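Local coordinates for protein P450 epoxidase (Sorangium cellulosum, PDB 1Q5D) that binds haem as a member of the cytochrome P450 family and holds the ligand EPB in a buried pocket beside it, at residues 85-90 and 181-186; 93-98 and 104-109; 156-161 and 254-259; 210-215 and 224-229. All coordinates share one frame; numbering follows the deposited sequence.

Contact 1 (85-90 and 181-186); sequences PELSDM and RALGVG. With EPB (7,11-dihydroxy-8,8,10,12,16-pentamethyl-3-[1-methyl-2-(2-methyl-thiazol-4-yl)vinyl]-4,17-dioxabicyclo[14.1.0]heptadecane-5,9-dione), chain C.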
# COMPACT_ATOMS: atom_id res chain seq x y z
N PRO A 85 -11.75 -3.91 18.89
CA PRO A 85 -11.50 -5.27 19.40
C PRO A 85 -11.75 -6.34 18.35
O PRO A 85 -11.26 -7.46 18.51
CB PRO A 85 -12.52 -5.41 20.53
CG PRO A 85 -12.88 -4.04 20.90
CD PRO A 85 -12.80 -3.21 19.65
N GLU A 86 -12.52 -6.00 17.31
CA GLU A 86 -12.79 -6.90 16.20
C GLU A 86 -11.52 -7.21 15.42
O GLU A 86 -11.47 -8.19 14.67
CB GLU A 86 -13.82 -6.28 15.25
CG GLU A 86 -15.25 -6.26 15.78
CD GLU A 86 -15.53 -5.07 16.69
OE1 GLU A 86 -14.63 -4.20 16.85
OE2 GLU A 86 -16.65 -5.01 17.25
N LEU A 87 -10.50 -6.37 15.59
CA LEU A 87 -9.23 -6.51 14.88
C LEU A 87 -8.08 -6.97 15.81
O LEU A 87 -6.92 -7.01 15.40
CB LEU A 87 -8.86 -5.19 14.18
CG LEU A 87 -9.69 -4.92 12.91
CD1 LEU A 87 -9.35 -3.59 12.24
CD2 LEU A 87 -9.53 -6.07 11.92
N SER A 88 -8.43 -7.31 17.04
CA SER A 88 -7.44 -7.70 18.06
C SER A 88 -6.58 -8.88 17.58
O SER A 88 -5.34 -8.84 17.70
CB SER A 88 -8.16 -8.09 19.35
OG SER A 88 -7.23 -8.27 20.39
N ASP A 89 -7.23 -9.91 17.07
CA ASP A 89 -6.52 -11.07 16.53
C ASP A 89 -5.58 -10.68 15.38
O ASP A 89 -4.44 -11.13 15.33
CB ASP A 89 -7.52 -12.12 16.03
CG ASP A 89 -7.95 -13.06 17.13
OD1 ASP A 89 -8.77 -13.96 16.86
OD2 ASP A 89 -7.51 -12.98 18.30
N MET A 90 -6.06 -9.85 14.47
CA MET A 90 -5.24 -9.43 13.33
C MET A 90 -4.02 -8.64 13.76
O MET A 90 -2.96 -8.72 13.14
CB MET A 90 -6.04 -8.61 12.33
CG MET A 90 -5.27 -8.39 11.05
SD MET A 90 -6.05 -7.31 9.87
CE MET A 90 -7.36 -8.38 9.28
N ARG A 181 -7.96 1.55 7.38
CA ARG A 181 -8.28 2.73 8.20
C ARG A 181 -8.46 2.39 9.67
O ARG A 181 -7.98 3.11 10.56
CB ARG A 181 -9.57 3.40 7.72
CG ARG A 181 -9.46 4.21 6.44
CD ARG A 181 -10.80 4.74 5.96
NE ARG A 181 -10.69 5.93 5.13
CZ ARG A 181 -10.95 5.93 3.83
NH1 ARG A 181 -11.33 4.81 3.21
NH2 ARG A 181 -10.82 7.05 3.13
N ALA A 182 -9.19 1.31 9.94
CA ALA A 182 -9.50 0.92 11.32
C ALA A 182 -8.23 0.59 12.09
O ALA A 182 -8.14 0.85 13.30
CB ALA A 182 -10.46 -0.27 11.35
N LEU A 183 -7.26 -0.01 11.41
CA LEU A 183 -6.00 -0.34 12.04
C LEU A 183 -5.26 0.91 12.50
O LEU A 183 -4.31 0.84 13.29
CB LEU A 183 -5.11 -1.17 11.09
CG LEU A 183 -5.50 -2.64 10.97
CD1 LEU A 183 -4.63 -3.34 9.90
CD2 LEU A 183 -5.47 -3.40 12.29
N GLY A 184 -5.68 2.06 12.00
CA GLY A 184 -5.06 3.32 12.41
C GLY A 184 -5.67 3.96 13.65
O GLY A 184 -5.09 4.91 14.19
N VAL A 185 -6.83 3.47 14.08
CA VAL A 185 -7.55 4.07 15.22
C VAL A 185 -6.76 3.81 16.48
O VAL A 185 -6.51 2.66 16.85
CB VAL A 185 -8.99 3.50 15.38
CG1 VAL A 185 -9.65 4.04 16.68
CG2 VAL A 185 -9.85 3.83 14.18
N GLY A 186 -6.33 4.90 17.11
CA GLY A 186 -5.54 4.79 18.32
C GLY A 186 -4.05 4.72 18.04
O GLY A 186 -3.25 4.71 18.98
O16 EPB C . -3.08 0.64 4.59
C51 EPB C . 1.28 1.56 2.75
O41 EPB C . 1.26 -1.09 2.34
C5 EPB C . 1.32 0.11 3.09
C4 EPB C . 0.12 -0.97 3.20
C16 EPB C . -2.36 0.57 5.52
O1 EPB C . -1.51 -0.48 5.82
C2 EPB C . -1.44 -1.77 4.97
C3 EPB C . 0.01 -1.84 4.34
C20 EPB C . -1.70 -2.89 6.05
C21 EPB C . -3.15 -2.89 6.50
C22 EPB C . -0.74 -3.75 6.48
C23 EPB C . -0.74 -4.83 7.48
N26 EPB C . -1.52 -4.68 8.61
C25 EPB C . -1.39 -5.75 9.44
C27 EPB C . -2.17 -5.79 10.69
C24 EPB C . -0.01 -5.95 7.46
S1 EPB C . -0.31 -6.89 8.86
C15 EPB C . -2.31 1.73 6.56
C14 EPB C . -2.29 1.28 8.09
O14 EPB C . -3.41 0.42 8.19
C13 EPB C . -2.24 2.48 9.19
C29 EPB C . -3.54 3.33 9.05
C30 EPB C . -2.29 1.88 10.60
C12 EPB C . -0.96 3.46 8.96
O12 EPB C . -1.13 4.70 8.72
C11 EPB C . 0.55 3.01 8.99
C28 EPB C . 1.24 4.03 9.93
C10 EPB C . 0.95 2.64 7.59
O10 EPB C . 1.08 3.84 6.77
C9 EPB C . 2.27 1.90 7.70
C91 EPB C . 2.07 0.67 8.44
C8 EPB C . 2.81 1.37 6.42
C7 EPB C . 1.88 1.54 5.15
C6 EPB C . 1.77 -0.01 4.69

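Contact 2 (93-98 and 104-109); sequences YGLFGL and ARVRKL. With EPB (7,11-dihydroxy-8,8,10,12,16-pentamethyl-3-[1-methyl-2-(2-methyl-thiazol-4-yl)vinyl]-4,17-dioxabicyclo[14.1.0]heptadecane-5,9-dione), chain C.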
# COMPACT_ATOMS: atom_id res chain seq x y z
N TYR A 93 -1.72 -11.59 15.83
CA TYR A 93 -1.29 -12.73 15.02
C TYR A 93 -1.00 -12.34 13.57
O TYR A 93 -0.60 -13.17 12.77
CB TYR A 93 -2.34 -13.85 15.12
CG TYR A 93 -2.60 -14.23 16.56
CD1 TYR A 93 -3.78 -13.87 17.20
CD2 TYR A 93 -1.63 -14.90 17.29
CE1 TYR A 93 -4.00 -14.19 18.54
CE2 TYR A 93 -1.83 -15.23 18.63
CZ TYR A 93 -3.02 -14.87 19.25
OH TYR A 93 -3.22 -15.20 20.57
N GLY A 94 -1.20 -11.07 13.22
CA GLY A 94 -0.88 -10.61 11.88
C GLY A 94 0.61 -10.34 11.73
O GLY A 94 1.37 -10.43 12.69
N LEU A 95 1.02 -9.99 10.52
CA LEU A 95 2.43 -9.84 10.20
C LEU A 95 3.11 -8.69 10.96
O LEU A 95 4.31 -8.73 11.19
CB LEU A 95 2.62 -9.69 8.70
CG LEU A 95 2.36 -10.97 7.90
CD1 LEU A 95 2.43 -10.71 6.42
CD2 LEU A 95 3.39 -12.05 8.28
N PHE A 96 2.35 -7.66 11.34
CA PHE A 96 2.93 -6.56 12.11
C PHE A 96 3.02 -6.86 13.61
O PHE A 96 3.73 -6.17 14.35
CB PHE A 96 2.14 -5.26 11.91
CG PHE A 96 2.33 -4.62 10.56
CD1 PHE A 96 1.52 -3.56 10.17
CD2 PHE A 96 3.31 -5.06 9.68
CE1 PHE A 96 1.68 -2.95 8.95
CE2 PHE A 96 3.48 -4.45 8.44
CZ PHE A 96 2.66 -3.41 8.07
N GLY A 97 2.33 -7.90 14.06
CA GLY A 97 2.31 -8.20 15.48
C GLY A 97 3.12 -9.40 15.91
O GLY A 97 3.58 -9.46 17.04
N LEU A 98 3.31 -10.37 15.02
CA LEU A 98 4.03 -11.60 15.36
C LEU A 98 5.48 -11.33 15.81
O LEU A 98 6.15 -10.46 15.26
CB LEU A 98 4.04 -12.54 14.17
CG LEU A 98 2.70 -13.16 13.76
CD1 LEU A 98 2.89 -13.89 12.44
CD2 LEU A 98 2.17 -14.10 14.84
N ALA A 104 8.94 -14.69 10.52
CA ALA A 104 9.76 -15.29 9.46
C ALA A 104 9.13 -16.57 8.95
O ALA A 104 9.16 -16.85 7.75
CB ALA A 104 11.21 -15.57 9.97
N ARG A 105 8.55 -17.34 9.87
CA ARG A 105 7.91 -18.59 9.54
C ARG A 105 6.75 -18.35 8.58
O ARG A 105 6.67 -18.95 7.51
CB ARG A 105 7.42 -19.27 10.82
CG ARG A 105 6.58 -20.51 10.60
CD ARG A 105 6.29 -21.30 11.89
NE ARG A 105 5.77 -20.48 12.98
CZ ARG A 105 4.55 -19.93 13.02
NH1 ARG A 105 3.70 -20.08 12.01
NH2 ARG A 105 4.19 -19.19 14.06
N VAL A 106 5.86 -17.44 8.96
CA VAL A 106 4.73 -17.10 8.12
C VAL A 106 5.16 -16.58 6.75
O VAL A 106 4.64 -17.03 5.74
CB VAL A 106 3.79 -16.10 8.81
CG1 VAL A 106 2.56 -15.82 7.93
CG2 VAL A 106 3.34 -16.67 10.16
N ARG A 107 6.11 -15.64 6.70
CA ARG A 107 6.61 -15.13 5.42
C ARG A 107 7.24 -16.22 4.55
O ARG A 107 7.00 -16.29 3.35
CB ARG A 107 7.61 -13.99 5.63
CG ARG A 107 6.98 -12.67 6.07
CD ARG A 107 5.95 -12.11 5.10
NE ARG A 107 6.50 -11.89 3.76
CZ ARG A 107 6.96 -10.73 3.32
NH1 ARG A 107 6.96 -9.66 4.13
NH2 ARG A 107 7.44 -10.63 2.07
N LYS A 108 8.05 -17.08 5.17
CA LYS A 108 8.74 -18.14 4.42
C LYS A 108 7.69 -19.02 3.75
O LYS A 108 7.86 -19.48 2.62
CB LYS A 108 9.67 -18.94 5.36
CG LYS A 108 10.39 -20.13 4.71
CD LYS A 108 11.69 -20.47 5.46
CE LYS A 108 12.48 -21.56 4.74
NZ LYS A 108 13.03 -22.56 5.71
N LEU A 109 6.59 -19.23 4.46
CA LEU A 109 5.48 -20.03 3.96
C LEU A 109 4.73 -19.41 2.77
O LEU A 109 4.40 -20.11 1.81
CB LEU A 109 4.50 -20.29 5.11
CG LEU A 109 3.27 -21.16 4.92
CD1 LEU A 109 3.66 -22.63 4.76
CD2 LEU A 109 2.36 -21.00 6.12
O16 EPB C . -3.08 0.64 4.59
C51 EPB C . 1.28 1.56 2.75
O41 EPB C . 1.26 -1.09 2.34
C5 EPB C . 1.32 0.11 3.09
C4 EPB C . 0.12 -0.97 3.20
C16 EPB C . -2.36 0.57 5.52
O1 EPB C . -1.51 -0.48 5.82
C2 EPB C . -1.44 -1.77 4.97
C3 EPB C . 0.01 -1.84 4.34
C20 EPB C . -1.70 -2.89 6.05
C21 EPB C . -3.15 -2.89 6.50
C22 EPB C . -0.74 -3.75 6.48
C23 EPB C . -0.74 -4.83 7.48
N26 EPB C . -1.52 -4.68 8.61
C25 EPB C . -1.39 -5.75 9.44
C27 EPB C . -2.17 -5.79 10.69
C24 EPB C . -0.01 -5.95 7.46
S1 EPB C . -0.31 -6.89 8.86
C15 EPB C . -2.31 1.73 6.56
C14 EPB C . -2.29 1.28 8.09
O14 EPB C . -3.41 0.42 8.19
C13 EPB C . -2.24 2.48 9.19
C29 EPB C . -3.54 3.33 9.05
C30 EPB C . -2.29 1.88 10.60
C12 EPB C . -0.96 3.46 8.96
O12 EPB C . -1.13 4.70 8.72
C11 EPB C . 0.55 3.01 8.99
C28 EPB C . 1.24 4.03 9.93
C10 EPB C . 0.95 2.64 7.59
O10 EPB C . 1.08 3.84 6.77
C9 EPB C . 2.27 1.90 7.70
C91 EPB C . 2.07 0.67 8.44
C8 EPB C . 2.81 1.37 6.42
C7 EPB C . 1.88 1.54 5.15
C6 EPB C . 1.77 -0.01 4.69

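Contact 3 (156-161 and 254-259); sequences RAISAL and AGTDTT. With HEM (protoporphyrin IX containing Fe), chain B.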
# COMPACT_ATOMS: atom_id res chain seq x y z
N ARG A 156 -10.25 -7.41 -7.59
CA ARG A 156 -10.44 -8.50 -8.56
C ARG A 156 -9.16 -9.34 -8.60
O ARG A 156 -9.22 -10.57 -8.58
CB ARG A 156 -10.81 -7.98 -9.95
CG ARG A 156 -10.89 -9.08 -11.03
CD ARG A 156 -12.28 -9.75 -11.18
NE ARG A 156 -12.80 -10.33 -9.94
CZ ARG A 156 -12.67 -11.60 -9.58
NH1 ARG A 156 -12.03 -12.46 -10.38
NH2 ARG A 156 -13.18 -12.03 -8.43
N ALA A 157 -8.01 -8.67 -8.62
CA ALA A 157 -6.72 -9.37 -8.67
C ALA A 157 -6.54 -10.28 -7.47
O ALA A 157 -6.21 -11.48 -7.61
CB ALA A 157 -5.57 -8.35 -8.71
N ILE A 158 -6.72 -9.71 -6.28
CA ILE A 158 -6.59 -10.50 -5.07
C ILE A 158 -7.61 -11.64 -5.02
O ILE A 158 -7.27 -12.75 -4.63
CB ILE A 158 -6.73 -9.59 -3.82
CG1 ILE A 158 -5.53 -8.64 -3.74
CG2 ILE A 158 -6.82 -10.43 -2.56
CD1 ILE A 158 -5.58 -7.67 -2.55
N SER A 159 -8.85 -11.36 -5.40
CA SER A 159 -9.91 -12.37 -5.40
C SER A 159 -9.63 -13.50 -6.39
O SER A 159 -9.97 -14.66 -6.14
CB SER A 159 -11.25 -11.74 -5.72
OG SER A 159 -11.81 -11.17 -4.56
N ALA A 160 -9.04 -13.16 -7.52
CA ALA A 160 -8.60 -14.17 -8.49
C ALA A 160 -7.52 -15.05 -7.86
O ALA A 160 -7.55 -16.27 -7.99
CB ALA A 160 -8.09 -13.49 -9.76
N LEU A 161 -6.57 -14.43 -7.15
CA LEU A 161 -5.51 -15.19 -6.49
C LEU A 161 -6.08 -16.11 -5.40
O LEU A 161 -5.55 -17.20 -5.13
CB LEU A 161 -4.48 -14.23 -5.90
CG LEU A 161 -3.36 -14.79 -5.01
CD1 LEU A 161 -2.29 -15.50 -5.85
CD2 LEU A 161 -2.74 -13.68 -4.16
N ALA A 254 -3.95 -4.80 2.74
CA ALA A 254 -2.71 -4.16 2.34
C ALA A 254 -2.64 -3.94 0.83
O ALA A 254 -1.98 -3.01 0.36
CB ALA A 254 -1.50 -4.97 2.81
N GLY A 255 -3.33 -4.80 0.08
CA GLY A 255 -3.18 -4.84 -1.37
C GLY A 255 -4.25 -4.13 -2.16
O GLY A 255 -4.19 -4.07 -3.39
N THR A 256 -5.23 -3.57 -1.46
CA THR A 256 -6.34 -2.91 -2.12
C THR A 256 -6.08 -1.44 -2.43
O THR A 256 -5.84 -1.06 -3.57
CB THR A 256 -7.59 -3.07 -1.27
OG1 THR A 256 -7.97 -4.45 -1.28
CG2 THR A 256 -8.76 -2.38 -1.90
N ASP A 257 -6.14 -0.60 -1.39
CA ASP A 257 -6.03 0.83 -1.62
C ASP A 257 -4.65 1.24 -2.16
O ASP A 257 -4.54 2.12 -2.99
CB ASP A 257 -6.37 1.59 -0.33
CG ASP A 257 -7.88 1.58 -0.04
OD1 ASP A 257 -8.64 0.98 -0.83
OD2 ASP A 257 -8.40 2.14 0.94
N THR A 258 -3.60 0.58 -1.68
CA THR A 258 -2.26 0.87 -2.16
C THR A 258 -2.25 0.79 -3.68
O THR A 258 -1.80 1.71 -4.37
CB THR A 258 -1.26 -0.14 -1.56
OG1 THR A 258 -1.72 -1.48 -1.81
CG2 THR A 258 -1.27 -0.07 -0.04
N THR A 259 -2.76 -0.31 -4.22
CA THR A 259 -2.70 -0.50 -5.67
C THR A 259 -3.58 0.48 -6.44
O THR A 259 -3.25 0.89 -7.55
CB THR A 259 -3.07 -1.94 -6.05
OG1 THR A 259 -2.35 -2.86 -5.20
CG2 THR A 259 -2.58 -2.24 -7.45
CHA HEM B . 4.08 -4.56 3.47
CHB HEM B . 3.95 -0.98 0.25
CHC HEM B . 0.96 -3.60 -2.54
CHD HEM B . 0.63 -6.89 0.94
C1A HEM B . 4.37 -3.41 2.79
C2A HEM B . 5.35 -2.42 3.19
C3A HEM B . 5.31 -1.42 2.31
C4A HEM B . 4.30 -1.75 1.32
CMA HEM B . 6.19 -0.14 2.33
CAA HEM B . 6.28 -2.53 4.42
CBA HEM B . 5.72 -1.73 5.59
CGA HEM B . 6.70 -1.78 6.75
O1A HEM B . 6.36 -1.28 7.87
O2A HEM B . 7.82 -2.33 6.57
C1B HEM B . 3.14 -1.40 -0.76
C2B HEM B . 2.87 -0.63 -1.95
C3B HEM B . 2.04 -1.33 -2.70
C4B HEM B . 1.75 -2.58 -2.04
CMB HEM B . 3.40 0.79 -2.29
CAB HEM B . 1.54 -0.81 -4.06
CBB HEM B . 0.45 -1.28 -4.64
C1C HEM B . 0.63 -4.74 -1.88
C2C HEM B . -0.18 -5.83 -2.38
C3C HEM B . -0.27 -6.73 -1.40
C4C HEM B . 0.50 -6.25 -0.27
CMC HEM B . -0.81 -5.86 -3.80
CAC HEM B . -1.00 -8.09 -1.35
CBC HEM B . -1.47 -8.65 -2.46
C1D HEM B . 1.48 -6.53 1.96
C2D HEM B . 1.55 -7.22 3.21
C3D HEM B . 2.62 -6.51 4.00
C4D HEM B . 3.08 -5.44 3.15
CMD HEM B . 0.72 -8.45 3.64
CAD HEM B . 3.13 -6.86 5.41
CBD HEM B . 4.49 -7.54 5.19
CGD HEM B . 5.12 -7.91 6.51
O1D HEM B . 4.91 -7.16 7.49
O2D HEM B . 5.83 -8.96 6.58
NA HEM B . 3.74 -2.97 1.65
NB HEM B . 2.44 -2.61 -0.83
NC HEM B . 1.02 -5.03 -0.59
ND HEM B . 2.38 -5.48 1.96
FE HEM B . 2.52 -4.08 0.46
O HOH W 1 0.91 -2.96 1.47

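Contact 4 (210-215 and 224-229); sequences HGVLDE and DVLTML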
# COMPACT_ATOMS: atom_id res chain seq x y z
N HIS A 210 -14.33 -15.93 6.64
CA HIS A 210 -14.53 -17.19 7.34
C HIS A 210 -15.28 -18.20 6.45
O HIS A 210 -14.92 -19.39 6.39
CB HIS A 210 -15.29 -16.96 8.65
CG HIS A 210 -15.45 -18.19 9.49
ND1 HIS A 210 -14.38 -18.86 10.04
CD2 HIS A 210 -16.56 -18.86 9.88
CE1 HIS A 210 -14.82 -19.90 10.73
NE2 HIS A 210 -16.14 -19.92 10.64
N GLY A 211 -16.29 -17.71 5.74
CA GLY A 211 -17.05 -18.52 4.80
C GLY A 211 -16.25 -19.02 3.61
O GLY A 211 -16.42 -20.17 3.17
N VAL A 212 -15.40 -18.15 3.07
CA VAL A 212 -14.52 -18.50 1.96
C VAL A 212 -13.52 -19.57 2.39
O VAL A 212 -13.31 -20.55 1.68
CB VAL A 212 -13.76 -17.26 1.41
CG1 VAL A 212 -12.62 -17.67 0.47
CG2 VAL A 212 -14.73 -16.32 0.71
N LEU A 213 -12.93 -19.39 3.56
CA LEU A 213 -11.97 -20.35 4.07
C LEU A 213 -12.61 -21.72 4.39
O LEU A 213 -12.03 -22.76 4.07
CB LEU A 213 -11.25 -19.80 5.29
CG LEU A 213 -10.36 -18.56 5.06
CD1 LEU A 213 -9.75 -18.09 6.37
CD2 LEU A 213 -9.28 -18.89 4.05
N ASP A 214 -13.78 -21.71 5.01
CA ASP A 214 -14.51 -22.95 5.30
C ASP A 214 -14.88 -23.69 4.00
O ASP A 214 -14.84 -24.91 3.96
CB ASP A 214 -15.78 -22.68 6.09
CG ASP A 214 -15.52 -22.42 7.57
OD1 ASP A 214 -14.52 -22.92 8.13
OD2 ASP A 214 -16.28 -21.72 8.26
N GLU A 215 -15.26 -22.95 2.96
CA GLU A 215 -15.60 -23.57 1.68
C GLU A 215 -14.37 -24.19 1.01
O GLU A 215 -14.46 -25.28 0.42
CB GLU A 215 -16.26 -22.57 0.72
CG GLU A 215 -17.00 -23.20 -0.46
CD GLU A 215 -16.11 -23.48 -1.68
OE1 GLU A 215 -14.98 -22.95 -1.76
OE2 GLU A 215 -16.55 -24.24 -2.59
N ASP A 224 -2.98 -23.81 -5.37
CA ASP A 224 -3.91 -22.82 -4.83
C ASP A 224 -3.35 -22.28 -3.53
O ASP A 224 -2.97 -23.04 -2.65
CB ASP A 224 -5.28 -23.47 -4.62
CG ASP A 224 -6.29 -22.50 -4.05
OD1 ASP A 224 -6.64 -21.53 -4.75
OD2 ASP A 224 -6.80 -22.64 -2.93
N VAL A 225 -3.29 -20.96 -3.40
CA VAL A 225 -2.63 -20.33 -2.26
C VAL A 225 -3.35 -20.66 -0.97
O VAL A 225 -2.74 -21.12 0.02
CB VAL A 225 -2.57 -18.78 -2.39
CG1 VAL A 225 -2.03 -18.16 -1.10
CG2 VAL A 225 -1.72 -18.39 -3.56
N LEU A 226 -4.66 -20.42 -0.96
CA LEU A 226 -5.48 -20.71 0.23
C LEU A 226 -5.42 -22.18 0.63
O LEU A 226 -5.21 -22.51 1.80
CB LEU A 226 -6.92 -20.27 0.03
CG LEU A 226 -7.22 -18.78 0.16
CD1 LEU A 226 -8.73 -18.54 0.15
CD2 LEU A 226 -6.59 -18.17 1.44
N THR A 227 -5.60 -23.08 -0.33
CA THR A 227 -5.48 -24.51 -0.02
C THR A 227 -4.13 -24.79 0.63
O THR A 227 -4.03 -25.52 1.62
CB THR A 227 -5.62 -25.36 -1.29
OG1 THR A 227 -6.97 -25.27 -1.77
CG2 THR A 227 -5.44 -26.85 -0.99
N MET A 228 -3.08 -24.21 0.06
CA MET A 228 -1.73 -24.40 0.60
C MET A 228 -1.65 -23.93 2.05
O MET A 228 -1.12 -24.64 2.91
CB MET A 228 -0.69 -23.66 -0.27
CG MET A 228 0.74 -23.84 0.20
SD MET A 228 1.19 -22.65 1.49
CE MET A 228 1.06 -21.10 0.53
N LEU A 229 -2.19 -22.74 2.32
CA LEU A 229 -2.19 -22.21 3.68
C LEU A 229 -3.00 -23.12 4.60
O LEU A 229 -2.58 -23.45 5.71
CB LEU A 229 -2.74 -20.77 3.71
CG LEU A 229 -1.87 -19.73 3.00
CD1 LEU A 229 -2.61 -18.38 2.84
CD2 LEU A 229 -0.53 -19.55 3.73

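Contact 1 (85-90 and 181-186)
Around Ala182 and Leu183, which take the packing of Leu87 and Met90, Gly184 N donates to Arg181 O at 2.9 Å. Val185 N then bonds to Ala182 O, closing a type I beta turn from Ala182 to Val185. The turn presents a small and a branched apolar residue to segment 85-90. Leu87 uses one branch for both: its CD1 lies 3.6 Å from Ala182 CB and 3.9 Å from Leu183 CD2, the two leucines crossing at about a right angle. In Leu183, chi1 of -78° carries the branch out between Leu87 and the ligand, and chi2 of 175° splits its methyls, CD2 to Leu87 and CD1 to within 3.6 Å of EPB C27. Met90, bent at chi3 (-73°), brings SD to 4.2 Å from Leu183 CD1. Gly184, lacking a side chain, lets its CA come to 3.6 Å from EPB C30. Leu183 O is hydrogen-bonded to Tyr80 OH. Met90, Leu183 and Gly184 line the EPB pocket, with Leu87 and Ala182 packing behind Leu183; the B' region and the start of the F-G loop meet here, as in other P450s. Helix 88-93 thus faces the end of helix 169-182, while Val202 of helix 195-218 packs on Leu87.

Contact 2 (93-98 and 104-109)
Val106 gives one methyl to each of two leucines: its CG2 lies 3.6 Å from Leu98 CD1 and its CG1 lies 3.9 Å from Leu95 CD2. With CG1 anti to the backbone N (chi1 -177°), both branches are turned toward the loop, and the short, beta-branched side chain can serve the two partners at once. Leu98 crosses Val106 at about a right angle. The other methyl of Leu95, CD1, rests 4.0 Å from Arg107 CD, so that the aliphatic part of the arginine joins the apolar layer. This is the B-C loop of the P450 fold folding back on the C helix, whose arginine reaches the haem: Arg107 NH1 is hydrogen-bonded to a haem propionate oxygen and to Val364 O, and its NE is held by Asn111. Bends at chi2 and chi3 curl the chain toward these partners. Phe96 takes the larger share of EPB, though Leu95 N also lies 3.8 Å from EPB S1. The thiazole ring lies over one face of the phenyl ring, with EPB C24 3.6 Å above its centre, and Phe96 CE1 approaches EPB C23 at 3.4 Å. The loop is tightened by Gly94 O, which accepts from both Gly97 N and Leu98 N, each at 3.0 Å. Farther out, Leu247 of helix 241-255 packs on Leu95.

Contact 3 (156-161 and 254-259)
The broken middle of the long central helix of the P450 fold, with its signature Ala254-Gly255-Thr256-Asp257-Thr258, passes over the haem here, and Ile158 of the E helix packs against the break. Ile158 CD1, at the end of an extended chain (chi2 179°), lies 3.8 Å from Gly255 C. It can lie this close because Gly255 has no side chain to meet it, and Gly255 CA comes to 3.3 Å from haem C2C. In the break, threonine hydroxyls take over from helical N-H groups. Thr258 OG1 donates to Ala254 O at 2.7 Å, in the carbonyl plane and on a lone pair; chi1 of 53° turns the hydroxyl back to the preceding turn. Thr259 OG1 likewise gives its proton to Gly255 O at 2.9 Å, though from 41° above the carbonyl plane. Ala254 O is gripped a second time, by a water that donates to it at 3.1 Å and binds the haem iron at 2.2 Å. The carbonyl thereby helps to fix the position of that water, while Ala254 CB, small enough to sit on the porphyrin, lies 3.4 Å from haem CHD. Thr256 OG1 bonds to Ile252 O. Helix 154-161 packs through Ile158 against the junction of helices 241-255 and 257-272, with helix 368-385 close by, where Glu374 touches both Ala157 and Thr259.

Contact 4 (210-215 and 224-229)
Flanking the packing of Val212 and Leu213 on Leu226 are two flat groups, the ring of His210 and the carboxylate of Asp224. One face of the His210 ring is overlain, toward its rim, by Asp214 OD2, one helical turn along. His210 NE2 is only 3.0 Å from that oxygen, but the angle is too poor for a hydrogen bond. The Asp224 carboxylate is engaged from both faces: Thr227 OG1 donates to Asp224 OD2 at 2.9 Å on the anti side, slightly out of plane. From the opposite face Thr227 N reaches the same oxygen at 2.9 Å, 35° out of the plane, with an N-H...O angle of 158°. Asp224 is therefore the N-cap of helix 225-234, an aspartate being well suited to accept from a free N-H at the helix start. Its charge is met further by Arg216 at OD2 and Lys163 at OD1.

Between the helices the contact itself is apolar. Leu226 points toward helix 195-218 and spreads its methyls over two partners: CD2 lies 3.8 Å from Leu213 CD2, and CD1 lies 4.0 Å from Val212 CG1. Both partners cross Leu226 at about a right angle. The P450 G and H helices are joined in this way, and Val248 of helix 241-255 also touches Leu226. The contact between the two segments thus rests on buried methyl packing, whereas the buried aspartate, ringed by donors and two cations, is probably ionised, and its negative charge would interact favourably with the positive N-terminal end of the helix dipole.

Contacts 1 and 2 adjoin in sequence, their centres 17 Å apart, and both reach EPB: the first through Leu183, Gly184 and Met90, the second through Leu95 and Phe96. Contact 3 faces the same pocket from segment 254-259, its centre 20 Å from contact 1, with Ala254 and Thr258 touching EPB as well as the haem. Haem also ties contact 2 to contact 3, through Arg107 at a propionate and Ala254, Gly255, Thr258 and Thr259 over the porphyrin. Contact 4 lies farther out, the side chain of Leu226 being about 11 Å from the haem, yet it touches contact 2, where Leu109 CD2 packs 4.0 Å from Leu229 CD2, and contact 3, where Leu161 CD1 lies 3.7 Å from Val225 CG2.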